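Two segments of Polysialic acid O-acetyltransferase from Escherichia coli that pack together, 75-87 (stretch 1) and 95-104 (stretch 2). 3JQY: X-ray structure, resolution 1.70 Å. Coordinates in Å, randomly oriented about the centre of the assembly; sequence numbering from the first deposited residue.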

ATOM      1  N   LEU B  75      -6.355   9.005 -18.548  1.00 10.69           N
ATOM      2  CA  LEU B  75      -6.761   7.635 -18.819  1.00 13.69           C
ATOM      3  C   LEU B  75      -5.900   7.058 -19.944  1.00 15.20           C
ATOM      4  O   LEU B  75      -5.705   7.708 -20.973  1.00 15.37           O
ATOM      5  CB  LEU B  75      -8.231   7.610 -19.236  1.00 10.51           C
ATOM      6  CG  LEU B  75      -8.741   6.262 -19.747  1.00 11.55           C
ATOM      7  CD1 LEU B  75      -8.798   5.259 -18.607  1.00 16.77           C
ATOM      8  CD2 LEU B  75     -10.108   6.422 -20.396  1.00 13.72           C
ATOM      9  N   THR B  76      -5.388   5.845 -19.739  1.00 13.72           N
ATOM     10  CA  THR B  76      -4.673   5.106 -20.775  1.00 12.83           C
ATOM     11  C   THR B  76      -5.372   3.766 -20.944  1.00 16.30           C
ATOM     12  O   THR B  76      -5.553   3.033 -19.975  1.00 16.06           O
ATOM     13  CB  THR B  76      -3.197   4.850 -20.399  1.00 17.43           C
ATOM     14  OG1 THR B  76      -2.533   6.097 -20.162  1.00 17.88           O
ATOM     15  CG2 THR B  76      -2.470   4.101 -21.526  1.00 18.52           C
ATOM     16  N   VAL B  77      -5.788   3.468 -22.169  1.00 14.55           N
ATOM     17  CA  VAL B  77      -6.402   2.183 -22.489  1.00 13.71           C
ATOM     18  C   VAL B  77      -5.493   1.451 -23.461  1.00 13.57           C
ATOM     19  O   VAL B  77      -5.219   1.942 -24.551  1.00 14.21           O
ATOM     20  CB  VAL B  77      -7.793   2.351 -23.132  1.00 14.25           C
ATOM     21  CG1 VAL B  77      -8.421   1.001 -23.364  1.00 13.77           C
ATOM     22  CG2 VAL B  77      -8.690   3.211 -22.249  1.00 12.69           C
ATOM     23  N   ILE B  78      -4.999   0.290 -23.042  1.00 13.31           N
ATOM     24  CA  ILE B  78      -4.099  -0.490 -23.879  1.00 11.63           C
ATOM     25  C   ILE B  78      -4.775  -1.785 -24.288  1.00 11.81           C
ATOM     26  O   ILE B  78      -5.300  -2.513 -23.444  1.00 13.33           O
ATOM     27  CB  ILE B  78      -2.780  -0.809 -23.156  1.00 13.78           C
ATOM     28  CG1 ILE B  78      -2.086   0.486 -22.739  1.00 14.94           C
ATOM     29  CG2 ILE B  78      -1.881  -1.655 -24.058  1.00 15.30           C
ATOM     30  CD1 ILE B  78      -0.848   0.276 -21.905  1.00 20.30           C
ATOM     31  N   PHE B  79      -4.769  -2.060 -25.588  1.00 12.39           N
ATOM     32  CA  PHE B  79      -5.321  -3.303 -26.124  1.00 11.31           C
ATOM     33  C   PHE B  79      -4.178  -4.228 -26.526  1.00 11.87           C
ATOM     34  O   PHE B  79      -3.368  -3.874 -27.386  1.00 17.14           O
ATOM     35  CB  PHE B  79      -6.199  -3.020 -27.349  1.00 13.19           C
ATOM     36  CG  PHE B  79      -7.500  -2.352 -27.021  1.00 15.14           C
ATOM     37  CD1 PHE B  79      -7.627  -0.972 -27.106  1.00 17.21           C
ATOM     38  CD2 PHE B  79      -8.592  -3.099 -26.617  1.00 12.82           C
ATOM     39  CE1 PHE B  79      -8.826  -0.351 -26.801  1.00 14.43           C
ATOM     40  CE2 PHE B  79      -9.801  -2.482 -26.314  1.00 14.76           C
ATOM     41  CZ  PHE B  79      -9.916  -1.111 -26.405  1.00 13.23           C
ATOM     42  N   ARG B  80      -4.102  -5.395 -25.897  1.00 11.11           N
ATOM     43  CA  ARG B  80      -3.082  -6.392 -26.243  1.00 14.21           C
ATOM     44  C   ARG B  80      -3.753  -7.586 -26.906  1.00 12.42           C
ATOM     45  O   ARG B  80      -4.648  -8.206 -26.339  1.00 14.31           O
ATOM     46  CB  ARG B  80      -2.307  -6.836 -24.997  1.00 14.60           C
ATOM     47  CG  ARG B  80      -1.626  -5.698 -24.242  1.00 19.32           C
ATOM     48  CD  ARG B  80      -0.598  -6.250 -23.264  1.00 19.48           C
ATOM     49  NE  ARG B  80      -0.220  -5.286 -22.231  1.00 23.31           N
ATOM     50  CZ  ARG B  80       0.617  -4.274 -22.422  1.00 28.08           C
ATOM     51  NH1 ARG B  80       1.163  -4.072 -23.615  1.00 30.53           N
ATOM     52  NH2 ARG B  80       0.896  -3.454 -21.417  1.00 27.74           N
ATOM     53  N   GLY B  81      -3.335  -7.911 -28.120  1.00 16.36           N
ATOM     54  CA  GLY B  81      -3.976  -9.001 -28.819  1.00 16.74           C
ATOM     55  C   GLY B  81      -5.281  -8.546 -29.443  1.00 18.00           C
ATOM     56  O   GLY B  81      -5.502  -7.346 -29.631  1.00 16.88           O
ATOM     57  N   ASP B  82      -6.160  -9.503 -29.729  1.00 17.17           N
ATOM     58  CA  ASP B  82      -7.302  -9.266 -30.611  1.00 15.06           C
ATOM     59  C   ASP B  82      -8.653  -9.421 -29.926  1.00 12.68           C
ATOM     60  O   ASP B  82      -8.768 -10.084 -28.892  1.00 17.59           O
ATOM     61  CB  ASP B  82      -7.265 -10.253 -31.787  1.00 19.32           C
ATOM     62  CG  ASP B  82      -5.915 -10.306 -32.479  1.00 25.98           C
ATOM     63  OD1 ASP B  82      -5.147  -9.326 -32.401  1.00 20.47           O
ATOM     64  OD2 ASP B  82      -5.622 -11.343 -33.114  1.00 32.84           O
ATOM     65  N   ASN B  83      -9.672  -8.816 -30.532  1.00 14.32           N
ATOM     66  CA  ASN B  83     -11.056  -9.045 -30.149  1.00 14.05           C
ATOM     67  C   ASN B  83     -11.386  -8.607 -28.727  1.00 14.01           C
ATOM     68  O   ASN B  83     -12.277  -9.177 -28.090  1.00 15.33           O
ATOM     69  CB  ASN B  83     -11.417 -10.521 -30.342  1.00 16.54           C
ATOM     70  CG  ASN B  83     -11.173 -10.997 -31.763  1.00 27.71           C
ATOM     71  OD1 ASN B  83     -11.604 -10.359 -32.721  1.00 30.20           O
ATOM     72  ND2 ASN B  83     -10.477 -12.119 -31.904  1.00 29.42           N
ATOM     73  N   ASN B  84     -10.653  -7.615 -28.231  1.00 13.40           N
ATOM     74  CA  ASN B  84     -10.964  -6.986 -26.948  1.00 11.60           C
ATOM     75  C   ASN B  84     -12.026  -5.908 -27.110  1.00 12.53           C
ATOM     76  O   ASN B  84     -12.209  -5.371 -28.203  1.00 13.46           O
ATOM     77  CB  ASN B  84      -9.709  -6.335 -26.348  1.00 12.91           C
ATOM     78  CG  ASN B  84      -8.596  -7.333 -26.090  1.00 14.14           C
ATOM     79  OD1 ASN B  84      -8.665  -8.124 -25.158  1.00 12.88           O
ATOM     80  ND2 ASN B  84      -7.553  -7.273 -26.899  1.00 11.57           N
ATOM     81  N   TYR B  85     -12.700  -5.573 -26.011  1.00 11.97           N
ATOM     82  CA  TYR B  85     -13.829  -4.639 -26.030  1.00 10.79           C
ATOM     83  C   TYR B  85     -13.823  -3.870 -24.720  1.00 11.69           C
ATOM     84  O   TYR B  85     -13.796  -4.469 -23.646  1.00 12.68           O
ATOM     85  CB  TYR B  85     -15.134  -5.428 -26.154  1.00 10.08           C
ATOM     86  CG  TYR B  85     -16.417  -4.619 -26.133  1.00 13.66           C
ATOM     87  CD1 TYR B  85     -16.929  -4.052 -27.295  1.00 19.59           C
ATOM     88  CD2 TYR B  85     -17.134  -4.452 -24.952  1.00 20.02           C
ATOM     89  CE1 TYR B  85     -18.116  -3.329 -27.278  1.00 22.00           C
ATOM     90  CE2 TYR B  85     -18.320  -3.733 -24.926  1.00 17.76           C
ATOM     91  CZ  TYR B  85     -18.804  -3.173 -26.087  1.00 25.90           C
ATOM     92  OH  TYR B  85     -19.980  -2.460 -26.045  1.00 27.22           O
ATOM     93  N   VAL B  86     -13.812  -2.545 -24.811  1.00 11.94           N
ATOM     94  CA  VAL B  86     -13.907  -1.689 -23.632  1.00 10.53           C
ATOM     95  C   VAL B  86     -15.008  -0.662 -23.884  1.00 12.74           C
ATOM     96  O   VAL B  86     -15.001   0.032 -24.907  1.00 10.42           O
ATOM     97  CB  VAL B  86     -12.575  -0.956 -23.341  1.00 10.13           C
ATOM     98  CG1 VAL B  86     -12.723   0.008 -22.157  1.00  8.47           C
ATOM     99  CG2 VAL B  86     -11.452  -1.961 -23.070  1.00 10.23           C
ATOM    100  N   ARG B  87     -15.963  -0.577 -22.961  1.00  9.51           N
ATOM    101  CA  ARG B  87     -17.045   0.387 -23.095  1.00  9.99           C
ATOM    102  C   ARG B  87     -17.209   1.161 -21.807  1.00 11.07           C
ATOM    103  O   ARG B  87     -17.387   0.573 -20.731  1.00 11.58           O
ATOM    104  CB  ARG B  87     -18.368  -0.293 -23.443  1.00 12.12           C
ATOM    105  CG  ARG B  87     -19.536   0.682 -23.568  1.00 14.25           C
ATOM    106  CD  ARG B  87     -20.852  -0.055 -23.867  1.00 15.55           C
ATOM    107  NE  ARG B  87     -21.986   0.868 -23.976  1.00 20.37           N
ATOM    108  CZ  ARG B  87     -23.244   0.493 -24.198  1.00 29.27           C
ATOM    109  NH1 ARG B  87     -23.544  -0.792 -24.334  1.00 30.51           N
ATOM    110  NH2 ARG B  87     -24.208   1.407 -24.280  1.00 29.44           N
ATOM    111  N   LYS B  95     -10.063   7.745 -14.474  1.00 14.07           N
ATOM    112  CA  LYS B  95      -8.635   7.993 -14.558  1.00 12.16           C
ATOM    113  C   LYS B  95      -7.959   6.624 -14.495  1.00 13.94           C
ATOM    114  O   LYS B  95      -8.606   5.630 -14.178  1.00 15.16           O
ATOM    115  CB  LYS B  95      -8.173   8.833 -13.362  1.00 14.26           C
ATOM    116  CG  LYS B  95      -8.989  10.099 -13.152  1.00 15.87           C
ATOM    117  CD  LYS B  95      -8.401  10.982 -12.065  1.00 24.14           C
ATOM    118  CE  LYS B  95      -9.310  12.174 -11.803  1.00 24.11           C
ATOM    119  NZ  LYS B  95      -8.545  13.348 -11.309  1.00 40.93           N
ATOM    120  N   GLY B  96      -6.666   6.568 -14.795  1.00 15.26           N
ATOM    121  CA  GLY B  96      -5.915   5.339 -14.612  1.00 11.73           C
ATOM    122  C   GLY B  96      -5.606   4.535 -15.859  1.00 14.60           C
ATOM    123  O   GLY B  96      -5.583   5.057 -16.975  1.00 16.63           O
ATOM    124  N   ASP B  97      -5.356   3.247 -15.654  1.00 14.36           N
ATOM    125  CA  ASP B  97      -4.880   2.385 -16.722  1.00 14.99           C
ATOM    126  C   ASP B  97      -5.779   1.175 -16.880  1.00 16.71           C
ATOM    127  O   ASP B  97      -5.961   0.408 -15.938  1.00 15.97           O
ATOM    128  CB  ASP B  97      -3.461   1.916 -16.414  1.00 12.44           C
ATOM    129  CG  ASP B  97      -2.460   3.059 -16.424  1.00 23.70           C
ATOM    130  OD1 ASP B  97      -1.977   3.435 -15.338  1.00 43.83           O
ATOM    131  OD2 ASP B  97      -2.174   3.590 -17.518  1.00 31.59           O
ATOM    132  N   ILE B  98      -6.326   1.000 -18.078  1.00 11.18           N
ATOM    133  CA  ILE B  98      -7.117  -0.181 -18.382  1.00 11.51           C
ATOM    134  C   ILE B  98      -6.397  -0.995 -19.444  1.00 12.80           C
ATOM    135  O   ILE B  98      -6.161  -0.509 -20.544  1.00 13.67           O
ATOM    136  CB  ILE B  98      -8.506   0.188 -18.935  1.00 11.27           C
ATOM    137  CG1 ILE B  98      -9.305   0.996 -17.905  1.00 14.42           C
ATOM    138  CG2 ILE B  98      -9.261  -1.073 -19.339  1.00 14.26           C
ATOM    139  CD1 ILE B  98     -10.639   1.503 -18.447  1.00 18.33           C
ATOM    140  N   VAL B  99      -6.044  -2.232 -19.116  1.00 13.35           N
ATOM    141  CA  VAL B  99      -5.392  -3.105 -20.085  1.00 12.32           C
ATOM    142  C   VAL B  99      -6.303  -4.288 -20.403  1.00 11.87           C
ATOM    143  O   VAL B  99      -6.622  -5.089 -19.520  1.00 14.36           O
ATOM    144  CB  VAL B  99      -4.012  -3.581 -19.580  1.00 16.12           C
ATOM    145  CG1 VAL B  99      -3.308  -4.438 -20.636  1.00 16.20           C
ATOM    146  CG2 VAL B  99      -3.154  -2.374 -19.198  1.00 16.12           C
ATOM    147  N   ALA B 100      -6.715  -4.378 -21.668  1.00 10.94           N
ATOM    148  CA  ALA B 100      -7.601  -5.438 -22.153  1.00  9.77           C
ATOM    149  C   ALA B 100      -6.792  -6.383 -23.025  1.00 14.32           C
ATOM    150  O   ALA B 100      -6.305  -5.995 -24.086  1.00 12.92           O
ATOM    151  CB  ALA B 100      -8.771  -4.845 -22.946  1.00  9.28           C
ATOM    152  N   THR B 101      -6.656  -7.624 -22.573  1.00 12.17           N
ATOM    153  CA  THR B 101      -5.658  -8.529 -23.134  1.00 12.56           C
ATOM    154  C   THR B 101      -6.283  -9.807 -23.664  1.00 13.55           C
ATOM    155  O   THR B 101      -7.044 -10.480 -22.965  1.00 14.54           O
ATOM    156  CB  THR B 101      -4.611  -8.917 -22.060  1.00 18.53           C
ATOM    157  OG1 THR B 101      -3.900  -7.750 -21.629  1.00 20.25           O
ATOM    158  CG2 THR B 101      -3.624  -9.934 -22.611  1.00 20.89           C
ATOM    159  N   LYS B 102      -5.971 -10.128 -24.893  1.00 11.59           N
ATOM    160  CA  LYS B 102      -6.355 -11.381 -25.479  1.00 17.05           C
ATOM    161  C   LYS B 102      -7.820 -11.774 -25.428  1.00 19.84           C
ATOM    162  O   LYS B 102      -8.177 -12.876 -25.079  1.00 19.63           O
ATOM    163  CB  LYS B 102      -5.522 -12.487 -24.903  1.00 20.11           C
ATOM    164  CG  LYS B 102      -4.107 -12.406 -25.310  1.00 29.63           C
ATOM    165  CD  LYS B 102      -3.244 -13.304 -24.477  1.00 27.01           C
ATOM    166  CE  LYS B 102      -1.975 -13.444 -25.082  1.00 42.68           C
ATOM    167  NZ  LYS B 102      -0.914 -12.887 -24.328  1.00 40.59           N
ATOM    168  N   GLY B 103      -8.641 -10.844 -25.836  1.00 15.83           N
ATOM    169  CA  GLY B 103     -10.064 -11.105 -25.939  1.00 15.42           C
ATOM    170  C   GLY B 103     -10.806 -10.856 -24.645  1.00 16.84           C
ATOM    171  O   GLY B 103     -11.685 -11.630 -24.272  1.00 17.82           O
ATOM    172  N   SER B 104     -10.455  -9.772 -23.958  1.00 12.54           N
ATOM    173  CA  SER B 104     -11.127  -9.416 -22.716  1.00 13.12           C
ATOM    174  C   SER B 104     -12.176  -8.330 -22.959  1.00 10.41           C
ATOM    175  O   SER B 104     -12.109  -7.597 -23.944  1.00 15.73           O
ATOM    176  CB  SER B 104     -10.108  -8.928 -21.685  1.00 14.82           C
ATOM    177  OG  SER B 104      -9.212  -9.968 -21.320  1.00 13.75           O
TER
HETATM  178  O   HOH W   1      -2.898   6.580 -17.263  1.00 21.91           O

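The two segments are joined chiefly by a parallel ladder of backbone hydrogen bonds between strand 75-80 and the strand of the second segment that ends at Thr-101, whose axes approach to 4.8 Å and run within 11° of each other. The ladder opens with Thr-76 N donating to Gly-96 O (2.9 Å) and Ile-98 N donating to Thr-76 O (2.9 Å). It continues with Ile-78 N to Ile-98 O and Ala-100 N to Ile-78 O, both 2.9 Å, then Arg-80 N to Ala-100 O (2.9 Å), and closes with Lys-102 N to Arg-80 O, at 2.7 Å the shortest of the series and nearly linear at 174°. In the usual parallel pattern, Thr-76, Ile-78 and Arg-80 each use both their amide and their carbonyl across the gap, whereas the intervening Val-77 and Phe-79 approach through CA-H...O contacts, with Val-77 CA 3.3 Å from Ile-98 O and Phe-79 CA 3.5 Å from Ala-100 O.

Beyond Arg-80 the regular pairing gives way to turns, and the side chain of Asn-84 takes over. Its OD1 accepts a well-aligned hydrogen bond from Ser-104 N (2.7 Å, 168°) and a weak one from Gly-103 N (2.8 Å, 128°). Asn-84 ND2 donates to Arg-80 O (3.1 Å), the same carbonyl that receives Lys-102 N, so one amide group ties the end of the first strand to the turn of the second segment. Backbone pairing then resumes where Tyr-85 N donates to Ser-104 O (3.0 Å). Within the second segment, Ser-104 OG donates to Thr-101 O (2.8 Å). The positive phi angles of Gly-81, Gly-96 and Gly-103 belong to backbone conformations in which a CB would be jammed against the preceding carbonyl oxygen; at Gly-81 an ideal CB would also lie only 3.4 Å from Lys-102 CG.

A water bridges one side-chain pair: it lies 3.0 Å from Thr-76 OG1 and donates to Asp-97 OD2 at 3.1 Å. The carboxylate also packs directly on the threonine, with Asp-97 OD2 3.3 Å from Thr-76 CB.

Because residues paired in the ladder share a face, the packing divides in two. On the face carrying Leu-75, Val-77 and Phe-79, the buried Ile-98 loses 91 Å² to the first segment, more than any other residue. Leu-75 CD1 lies 4.2 Å from Ile-98 CD1, and Val-86 CG2 reaches Ile-98 CG2 at 4.4 Å. Val-86 CG2 also meets Ala-100 CB at 3.9 Å, while Phe-79 CD2 is 4.1 Å from that same methyl, which approaches the ring obliquely.

The opposite face, with Thr-76, Ile-78 and Arg-80, is more exposed. Here Ile-78 CB contacts Val-99 CG2 at 4.3 Å, and the side chain of Arg-80 rises from the sheet and leans over its neighbour, so that NE lies 3.6 Å from Val-99 CG1, while Thr-101 OG1 lies at the edge of the guanidinium. Altogether the contact buries 816 Å², summed over both segments.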